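Local coordinates for protein alpha-L-rhamnosidase (Streptomyces avermitilis, PDB 3W5M) that hydrolyses terminal non-reducing alpha-L-rhamnose residues from alpha-L-rhamnosides, including citrus flavonoids and the arabinogalactan-protein gum arabic, at residues G478-V491 and P582-S595. Numbering follows the deposited sequence.
Sequences GPVRIAKELPARKV and PSTTSVTGRVMHTS
Val491 CG2 rests on the backbone of Ser583, 3.6 Å from its C, at one end of an antiparallel strand pair within a beta-sandwich sheet of the concanavalin-like domain. Thr584 CB sits 3.4 Å from Ala488 O, and a water joins Thr584 O to Thr588 OG1. Gly589 and Leu486 exchange two backbone hydrogen bonds. The bent chain of Arg590 puts NH1 3.6 Å from Ile482 CD1, while its NH2 bonds Pro563 O. Opposite Val591 the other strand forms a beta bulge: two successive residues share one partner, Ala483 N donating to Val591 O (2.8 Å) and Lys484 O accepting from Val591 N. Met592 and Ile482 run side by side, CG to CG1 at 3.8 Å. His593 CG lies between the backbone N and the carbonyl carbon (chi1 51°), which brings its ring to Ala483, NE2 3.3 Å from CB; ND1 bonds Thr594 O. Thr594 OG1 donates to Gly478 O. Over one face of the Arg481 guanidinium lies Ser595 OG, 3.7 Å from NH1; a leucine in place of this arginine would probably cost Asp341 this salt bridge and Ser595 that flat cover. Ser595 N and OG both grip Pro479 O, the hydroxyl on an in-plane lone pair, OG to O 2.7 Å.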
loop_
_atom_site.group_PDB
_atom_site.type_symbol
_atom_site.label_atom_id
_atom_site.label_comp_id
_atom_site.label_asym_id
_atom_site.label_seq_id
_atom_site.Cartn_x
_atom_site.Cartn_y
_atom_site.Cartn_z
ATOM N N GLY A 478 -4.686 -10.384 -0.408
ATOM C CA GLY A 478 -4.224 -10.884 0.907
ATOM C C GLY A 478 -4.219 -9.779 1.924
ATOM O O GLY A 478 -3.624 -8.742 1.692
ATOM N N PRO A 479 -4.876 -9.998 3.072
ATOM C CA PRO A 479 -4.858 -9.064 4.173
ATOM C C PRO A 479 -3.425 -8.705 4.552
ATOM O O PRO A 479 -2.509 -9.515 4.390
ATOM C CB PRO A 479 -5.497 -9.875 5.296
ATOM C CG PRO A 479 -6.479 -10.764 4.587
ATOM C CD PRO A 479 -5.694 -11.195 3.374
ATOM N N VAL A 480 -3.213 -7.476 4.978
ATOM C CA VAL A 480 -1.897 -7.051 5.417
ATOM C C VAL A 480 -1.591 -7.831 6.704
ATOM O O VAL A 480 -2.437 -7.903 7.588
ATOM C CB VAL A 480 -1.907 -5.540 5.722
ATOM C CG1 VAL A 480 -0.628 -5.108 6.451
ATOM C CG2 VAL A 480 -2.069 -4.734 4.419
ATOM N N ARG A 481 -0.404 -8.441 6.769
ATOM C CA ARG A 481 -0.009 -9.167 7.996
ATOM C C ARG A 481 1.463 -8.916 8.247
ATOM O O ARG A 481 2.168 -8.485 7.349
ATOM C CB ARG A 481 -0.268 -10.693 7.880
ATOM C CG ARG A 481 -1.747 -11.042 7.690
ATOM C CD ARG A 481 -1.929 -12.531 7.450
ATOM N NE ARG A 481 -3.344 -12.745 7.248
ATOM C CZ ARG A 481 -3.876 -13.720 6.543
ATOM N NH1 ARG A 481 -3.114 -14.632 5.959
ATOM N NH2 ARG A 481 -5.188 -13.764 6.433
ATOM N N ILE A 482 1.917 -9.127 9.490
ATOM C CA ILE A 482 3.361 -9.042 9.794
ATOM C C ILE A 482 4.033 -10.235 9.144
ATOM O O ILE A 482 3.616 -11.390 9.350
ATOM C CB ILE A 482 3.603 -9.027 11.325
ATOM C CG1 ILE A 482 2.965 -7.764 11.914
ATOM C CG2 ILE A 482 5.104 -9.143 11.673
ATOM C CD1 ILE A 482 2.853 -7.787 13.417
ATOM N N ALA A 483 5.039 -9.973 8.314
ATOM C CA ALA A 483 5.696 -11.049 7.579
ATOM C C ALA A 483 7.017 -11.399 8.240
ATOM O O ALA A 483 7.525 -12.507 8.066
ATOM C CB ALA A 483 5.933 -10.627 6.141
ATOM N N LYS A 484 7.596 -10.439 8.954
ATOM C CA LYS A 484 8.887 -10.653 9.660
ATOM C C LYS A 484 9.205 -9.514 10.596
ATOM O O LYS A 484 8.607 -8.435 10.506
ATOM C CB LYS A 484 10.063 -10.913 8.714
ATOM C CG LYS A 484 10.298 -9.886 7.644
ATOM C CD LYS A 484 11.501 -10.300 6.799
ATOM C CE LYS A 484 12.789 -9.841 7.439
ATOM N NZ LYS A 484 13.819 -10.905 7.343
ATOM N N GLU A 485 10.116 -9.789 11.533
ATOM C CA GLU A 485 10.573 -8.790 12.485
ATOM C C GLU A 485 12.038 -8.450 12.181
ATOM O O GLU A 485 12.781 -9.326 11.734
ATOM C CB GLU A 485 10.406 -9.312 13.911
ATOM C CG GLU A 485 8.943 -9.490 14.299
ATOM C CD GLU A 485 8.737 -9.830 15.769
ATOM O OE1 GLU A 485 9.724 -10.180 16.474
ATOM O OE2 GLU A 485 7.576 -9.746 16.230
ATOM N N LEU A 486 12.425 -7.192 12.379
ATOM C CA LEU A 486 13.808 -6.741 12.222
ATOM C C LEU A 486 14.316 -6.180 13.537
ATOM O O LEU A 486 13.962 -5.063 13.898
ATOM C CB LEU A 486 13.925 -5.656 11.132
ATOM C CG LEU A 486 13.646 -6.024 9.662
ATOM C CD1 LEU A 486 13.695 -4.801 8.758
ATOM C CD2 LEU A 486 14.617 -7.096 9.161
ATOM N N PRO A 487 15.167 -6.937 14.258
ATOM C CA PRO A 487 15.673 -6.383 15.530
ATOM C C PRO A 487 16.588 -5.204 15.228
ATOM O O PRO A 487 17.206 -5.180 14.182
ATOM C CB PRO A 487 16.488 -7.544 16.135
ATOM C CG PRO A 487 16.071 -8.767 15.395
ATOM C CD PRO A 487 15.630 -8.317 14.023
ATOM N N ALA A 488 16.663 -4.223 16.116
ATOM C CA ALA A 488 17.582 -3.115 15.937
ATOM C C ALA A 488 18.996 -3.693 15.908
ATOM O O ALA A 488 19.293 -4.623 16.658
ATOM C CB ALA A 488 17.429 -2.119 17.053
ATOM N N ARG A 489 19.835 -3.179 15.012
ATOM C CA ARG A 489 21.167 -3.726 14.790
ATOM C C ARG A 489 22.214 -2.949 15.564
ATOM O O ARG A 489 23.302 -3.464 15.822
ATOM C CB ARG A 489 21.503 -3.702 13.300
ATOM C CG ARG A 489 20.616 -4.606 12.466
ATOM C CD ARG A 489 20.975 -4.536 10.987
ATOM N NE ARG A 489 22.189 -5.269 10.579
ATOM C CZ ARG A 489 22.655 -6.404 11.118
ATOM N NH1 ARG A 489 22.028 -7.014 12.128
ATOM N NH2 ARG A 489 23.767 -6.937 10.634
ATOM N N LYS A 490 21.890 -1.704 15.912
ATOM C CA LYS A 490 22.736 -0.854 16.755
ATOM C C LYS A 490 21.965 0.348 17.296
ATOM O O LYS A 490 20.935 0.760 16.738
ATOM C CB LYS A 490 23.974 -0.355 16.000
ATOM C CG LYS A 490 23.672 0.646 14.906
ATOM C CD LYS A 490 24.923 1.413 14.524
ATOM C CE LYS A 490 24.694 2.120 13.207
ATOM N NZ LYS A 490 25.779 3.069 12.841
ATOM N N VAL A 491 22.499 0.905 18.378
ATOM C CA VAL A 491 21.958 2.070 19.061
ATOM C C VAL A 491 23.051 3.131 19.076
ATOM O O VAL A 491 24.189 2.856 19.475
ATOM C CB VAL A 491 21.569 1.710 20.516
ATOM C CG1 VAL A 491 21.019 2.922 21.257
ATOM C CG2 VAL A 491 20.554 0.588 20.531
ATOM N N PRO A 582 18.163 3.033 25.938
ATOM C CA PRO A 582 17.664 1.897 25.161
ATOM C C PRO A 582 18.791 0.978 24.696
ATOM O O PRO A 582 19.900 1.430 24.445
ATOM C CB PRO A 582 16.985 2.543 23.944
ATOM C CG PRO A 582 17.435 3.962 23.911
ATOM C CD PRO A 582 17.874 4.333 25.307
ATOM N N SER A 583 18.499 -0.305 24.598
ATOM C CA SER A 583 19.421 -1.252 24.009
ATOM C C SER A 583 18.784 -1.731 22.717
ATOM O O SER A 583 17.664 -1.297 22.369
ATOM C CB SER A 583 19.676 -2.411 24.968
ATOM O OG SER A 583 18.462 -3.023 25.343
ATOM N N THR A 584 19.478 -2.603 21.997
ATOM C CA THR A 584 18.955 -3.103 20.729
ATOM C C THR A 584 17.640 -3.862 20.934
ATOM O O THR A 584 16.822 -3.938 20.011
ATOM C CB THR A 584 19.962 -3.986 19.958
ATOM O OG1 THR A 584 20.248 -5.179 20.706
ATOM C CG2 THR A 584 21.255 -3.230 19.655
ATOM N N THR A 585 17.426 -4.417 22.126
ATOM C CA THR A 585 16.204 -5.172 22.363
ATOM C C THR A 585 14.993 -4.250 22.586
ATOM O O THR A 585 13.866 -4.722 22.554
ATOM C CB THR A 585 16.305 -6.174 23.542
ATOM O OG1 THR A 585 16.673 -5.468 24.723
ATOM C CG2 THR A 585 17.290 -7.313 23.258
ATOM N N SER A 586 15.217 -2.956 22.783
ATOM C CA SER A 586 14.113 -2.034 23.098
ATOM C C SER A 586 13.155 -1.788 21.922
ATOM O O SER A 586 12.009 -1.398 22.135
ATOM C CB SER A 586 14.649 -0.688 23.540
ATOM O OG SER A 586 15.510 -0.880 24.660
ATOM N N VAL A 587 13.665 -1.945 20.707
ATOM C CA VAL A 587 12.915 -1.609 19.482
ATOM C C VAL A 587 13.115 -2.718 18.436
ATOM O O VAL A 587 14.246 -3.089 18.099
ATOM C CB VAL A 587 13.331 -0.219 18.922
ATOM C CG1 VAL A 587 12.645 0.087 17.593
ATOM C CG2 VAL A 587 13.019 0.895 19.909
ATOM N N THR A 588 12.010 -3.249 17.909
ATOM C CA THR A 588 12.070 -4.288 16.872
ATOM C C THR A 588 11.085 -3.859 15.800
ATOM O O THR A 588 9.951 -3.561 16.130
ATOM C CB THR A 588 11.669 -5.642 17.457
ATOM O OG1 THR A 588 12.533 -5.943 18.583
ATOM C CG2 THR A 588 11.780 -6.748 16.420
ATOM N N GLY A 589 11.509 -3.820 14.541
ATOM C CA GLY A 589 10.564 -3.483 13.476
ATOM C C GLY A 589 9.662 -4.648 13.136
ATOM O O GLY A 589 10.103 -5.813 13.117
ATOM N N ARG A 590 8.380 -4.359 12.852
ATOM C CA ARG A 590 7.453 -5.407 12.435
ATOM C C ARG A 590 7.067 -5.065 11.008
ATOM O O ARG A 590 6.380 -4.083 10.778
ATOM C CB ARG A 590 6.232 -5.463 13.349
ATOM C CG ARG A 590 6.627 -5.766 14.799
ATOM C CD ARG A 590 5.423 -5.734 15.740
ATOM N NE ARG A 590 4.760 -4.442 15.669
ATOM C CZ ARG A 590 3.443 -4.227 15.777
ATOM N NH1 ARG A 590 2.576 -5.226 15.993
ATOM N NH2 ARG A 590 2.991 -2.973 15.676
ATOM N N VAL A 591 7.584 -5.843 10.071
ATOM C CA VAL A 591 7.410 -5.592 8.625
ATOM C C VAL A 591 6.013 -6.080 8.206
ATOM O O VAL A 591 5.711 -7.266 8.364
ATOM C CB VAL A 591 8.478 -6.366 7.840
ATOM C CG1 VAL A 591 8.300 -6.210 6.324
ATOM C CG2 VAL A 591 9.877 -5.893 8.256
ATOM N N MET A 592 5.189 -5.168 7.674
ATOM C CA MET A 592 3.811 -5.461 7.292
ATOM C C MET A 592 3.574 -5.248 5.817
ATOM O O MET A 592 3.998 -4.237 5.291
ATOM C CB MET A 592 2.871 -4.516 8.019
ATOM C CG MET A 592 2.816 -4.799 9.497
ATOM S SD MET A 592 1.830 -3.547 10.357
ATOM C CE MET A 592 2.309 -3.961 12.048
ATOM N N HIS A 593 2.875 -6.192 5.182
ATOM C CA HIS A 593 2.459 -6.043 3.766
ATOM C C HIS A 593 1.397 -7.065 3.443
ATOM O O HIS A 593 1.023 -7.891 4.291
ATOM C CB HIS A 593 3.660 -6.155 2.779
ATOM C CG HIS A 593 4.527 -7.361 2.971
ATOM N ND1 HIS A 593 4.166 -8.623 2.540
ATOM C CD2 HIS A 593 5.784 -7.481 3.474
ATOM C CE1 HIS A 593 5.144 -9.474 2.814
ATOM N NE2 HIS A 593 6.140 -8.803 3.370
ATOM N N THR A 594 0.859 -6.988 2.226
ATOM C CA THR A 594 -0.071 -8.011 1.777
ATOM C C THR A 594 0.446 -9.451 1.989
ATOM O O THR A 594 1.634 -9.750 1.773
ATOM C CB THR A 594 -0.500 -7.770 0.316
ATOM O OG1 THR A 594 -1.569 -8.678 -0.014
ATOM C CG2 THR A 594 0.640 -7.962 -0.641
ATOM N N SER A 595 -0.448 -10.346 2.419
ATOM C CA SER A 595 -0.060 -11.724 2.710
ATOM C C SER A 595 -0.036 -12.479 1.412
ATOM O O SER A 595 -1.014 -13.134 1.040
ATOM C CB SER A 595 -1.009 -12.370 3.742
ATOM O OG SER A 595 -2.400 -12.067 3.461
HETATM O O HOH W 1 -2.528 -10.113 -2.209
HETATM O O HOH W 2 15.353 -5.796 18.747
#